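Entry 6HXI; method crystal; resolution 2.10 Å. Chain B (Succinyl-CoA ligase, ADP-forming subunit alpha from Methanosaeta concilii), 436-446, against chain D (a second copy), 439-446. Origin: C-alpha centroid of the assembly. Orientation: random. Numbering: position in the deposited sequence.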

# COMPACT_ATOMS: atom_id res chain seq x y z
N ILE B 436 -9.90 -1.14 1.65
CA ILE B 436 -8.55 -0.75 2.17
C ILE B 436 -7.46 -0.93 1.16
O ILE B 436 -6.63 -0.03 1.06
N SER B 437 -7.42 -2.07 0.44
CA SER B 437 -6.41 -2.32 -0.60
C SER B 437 -6.58 -1.33 -1.71
O SER B 437 -5.59 -0.81 -2.24
N SER B 438 -7.83 -1.17 -2.17
CA SER B 438 -8.17 -0.23 -3.24
C SER B 438 -7.79 1.21 -2.84
O SER B 438 -7.26 1.93 -3.66
N LEU B 439 -8.05 1.60 -1.60
CA LEU B 439 -7.67 2.94 -1.11
C LEU B 439 -6.18 3.17 -1.18
O LEU B 439 -5.76 4.18 -1.76
N CYS B 440 -5.39 2.24 -0.60
CA CYS B 440 -3.93 2.36 -0.68
C CYS B 440 -3.41 2.31 -2.10
O CYS B 440 -2.43 2.97 -2.39
N SER B 441 -4.01 1.52 -2.97
CA SER B 441 -3.60 1.51 -4.40
C SER B 441 -3.69 2.98 -4.94
O SER B 441 -2.77 3.40 -5.62
N GLY B 442 -4.77 3.71 -4.60
CA GLY B 442 -5.00 5.11 -4.96
C GLY B 442 -4.06 6.07 -4.24
O GLY B 442 -3.42 6.92 -4.85
N LEU B 443 -3.90 5.89 -2.94
CA LEU B 443 -3.04 6.79 -2.14
C LEU B 443 -1.58 6.76 -2.52
O LEU B 443 -0.88 7.75 -2.35
N LEU B 444 -1.09 5.61 -3.02
CA LEU B 444 0.29 5.41 -3.40
C LEU B 444 0.66 6.16 -4.69
O LEU B 444 1.83 6.15 -5.05
N THR B 445 -0.28 6.92 -5.29
CA THR B 445 0.06 7.75 -6.45
C THR B 445 0.42 9.16 -5.95
O THR B 445 0.92 9.96 -6.74
N ILE B 446 0.13 9.47 -4.69
CA ILE B 446 0.31 10.81 -4.11
C ILE B 446 1.78 11.06 -3.88
O ILE B 446 2.44 10.34 -3.11
N LEU D 439 5.16 -0.20 -7.32
CA LEU D 439 5.00 -1.66 -7.31
C LEU D 439 3.82 -2.08 -6.47
O LEU D 439 2.96 -2.81 -6.95
N CYS D 440 3.75 -1.58 -5.23
CA CYS D 440 2.62 -1.88 -4.37
C CYS D 440 1.32 -1.37 -4.93
O CYS D 440 0.31 -2.02 -4.73
N SER D 441 1.31 -0.17 -5.56
CA SER D 441 0.07 0.34 -6.17
C SER D 441 -0.48 -0.75 -7.15
O SER D 441 -1.67 -0.99 -7.16
N GLY D 442 0.41 -1.41 -7.88
CA GLY D 442 0.05 -2.46 -8.84
C GLY D 442 -0.27 -3.78 -8.19
O GLY D 442 -1.27 -4.44 -8.53
N LEU D 443 0.56 -4.18 -7.21
CA LEU D 443 0.32 -5.45 -6.48
C LEU D 443 -1.00 -5.51 -5.75
O LEU D 443 -1.55 -6.58 -5.61
N LEU D 444 -1.51 -4.35 -5.32
CA LEU D 444 -2.75 -4.24 -4.56
C LEU D 444 -3.99 -4.49 -5.41
O LEU D 444 -5.08 -4.52 -4.87
N THR D 445 -3.83 -4.72 -6.72
CA THR D 445 -4.98 -5.08 -7.56
C THR D 445 -5.11 -6.60 -7.59
O THR D 445 -6.09 -7.09 -8.12
N ILE D 446 -4.09 -7.34 -7.11
CA ILE D 446 -4.10 -8.81 -7.17
C ILE D 446 -5.08 -9.38 -6.16
O ILE D 446 -4.97 -9.14 -4.95

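The two stretches are the C-terminal ends of equivalent helices from two copies of the same protein, and they meet at a near-symmetric point where B:Ser441 and D:Ser441 bring their CA atoms to 4.2 Å. At this close approach the two serines face each other, with leucines packing beside them.

Chain D enters with D:Leu439, whose CA-to-CB bond points away from chain B. Its rotamer is t, p, and it makes no contact with chain B.

D:Cys440 is set sideways, in the m rotamer. Its CB lies 3.7 Å from CD1 of B:Leu444, an apolar contact that a compact residue set sideways can make through its CB. The equivalent contact from the other copy joins B:Cys440 CB to D:Leu444 CD1 at 3.8 Å.

D:Ser441 is the polar centre. With chi1 at -166° (t), its hydroxyl reaches across the interface, and OG donates a hydrogen bond to the backbone O of B:Ser441 at 2.8 Å. B:Ser441, also t at -167°, returns the bond from its OG to D:Ser441 O at 2.7 Å. Serine suits this place because its side chain is short enough for the close approach yet carries a donor for a carbonyl on the facing backbone. The two hydroxyls also have hydrogen-bonding partners elsewhere in the structure.

D:Gly442 has no side chain, and a CB here would point away from chain B. Its carbonyl O instead accepts a hydrogen bond from D:Thr445 OG1 at 2.8 Å. D:Leu443 starts sideways, but its m, t side chain ends by leading away and makes no contact with chain B.

D:Leu444 points toward chain B and, with 88 Å² covered, is the most extensively covered residue of the pair of stretches. Its m, t rotamer places CD1 3.8 Å from B:Ser441 N and 4.0 Å from CD1 of B:Leu444, another m, t leucine. Its CB lies 3.8 Å from B:Ser437 O, while CD2 comes within 4.2 Å of B:Ser437 CB; B:Ser437, in the m rotamer and pointing toward chain D, is the small residue the leucine packs against.

D:Thr445 points away and touches chain B only lightly, CG2 lying 4.4 Å from B:Ser441 OG. Its polar group serves its own chain: in its p rotamer OG1 bonds back to D:Gly442 O, three residues earlier, at the end of the helix. D:Ile446 lies out of reach.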

# COMPACT_ATOMS: atom_id res chain seq x y z
CB ILE B 436 -8.20 -1.46 3.51
CG1 ILE B 436 -9.11 -1.00 4.65
CG2 ILE B 436 -6.67 -1.38 3.91
CD1 ILE B 436 -9.07 0.45 5.00
CB SER B 437 -6.57 -3.72 -1.19
OG SER B 437 -6.36 -4.67 -0.17
CB SER B 438 -9.67 -0.30 -3.56
OG SER B 438 -9.98 -1.60 -4.01
CB LEU B 439 -8.18 3.15 0.33
CG LEU B 439 -7.70 4.44 1.04
CD1 LEU B 439 -8.27 5.72 0.35
CD2 LEU B 439 -8.10 4.40 2.50
CB CYS B 440 -3.26 1.31 0.19
SG CYS B 440 -3.75 1.46 1.91
CB SER B 441 -4.50 0.61 -5.24
OG SER B 441 -3.88 0.42 -6.51
CB LEU B 443 -3.20 6.49 -0.63
CG LEU B 443 -4.50 6.85 0.04
CD1 LEU B 443 -4.49 6.39 1.46
CD2 LEU B 443 -4.71 8.32 0.09
CB LEU B 444 0.65 3.92 -3.49
CG LEU B 444 0.77 3.17 -2.13
CD1 LEU B 444 0.81 1.70 -2.37
CD2 LEU B 444 2.02 3.66 -1.29
CB THR B 445 -1.09 7.82 -7.44
OG1 THR B 445 -2.18 8.53 -6.82
CG2 THR B 445 -1.53 6.48 -7.94
CB ILE B 446 -0.55 11.10 -2.88
CG1 ILE B 446 -2.05 11.05 -3.17
CG2 ILE B 446 -0.13 12.44 -2.19
CD1 ILE B 446 -2.90 10.95 -1.87
CB LEU D 439 6.29 -2.36 -6.83
CG LEU D 439 6.19 -3.86 -6.55
CD1 LEU D 439 5.97 -4.68 -7.85
CD2 LEU D 439 7.47 -4.32 -5.79
CB CYS D 440 2.87 -1.35 -2.96
SG CYS D 440 4.29 -2.13 -2.20
CB SER D 441 0.35 1.61 -6.98
OG SER D 441 -0.90 2.22 -7.27
CB LEU D 443 1.46 -5.76 -5.49
CG LEU D 443 2.79 -6.17 -6.08
CD1 LEU D 443 3.81 -6.36 -4.96
CD2 LEU D 443 2.68 -7.46 -6.86
CB LEU D 444 -2.85 -2.90 -3.81
CG LEU D 444 -1.93 -2.81 -2.53
CD1 LEU D 444 -1.79 -1.37 -2.06
CD2 LEU D 444 -2.41 -3.75 -1.37
CB THR D 445 -4.81 -4.56 -8.99
OG1 THR D 445 -3.72 -5.28 -9.61
CG2 THR D 445 -4.58 -3.06 -9.05
CB ILE D 446 -2.70 -9.44 -7.07
CG1 ILE D 446 -1.79 -9.01 -8.23
CG2 ILE D 446 -2.77 -10.98 -6.92
CD1 ILE D 446 -0.30 -9.34 -7.91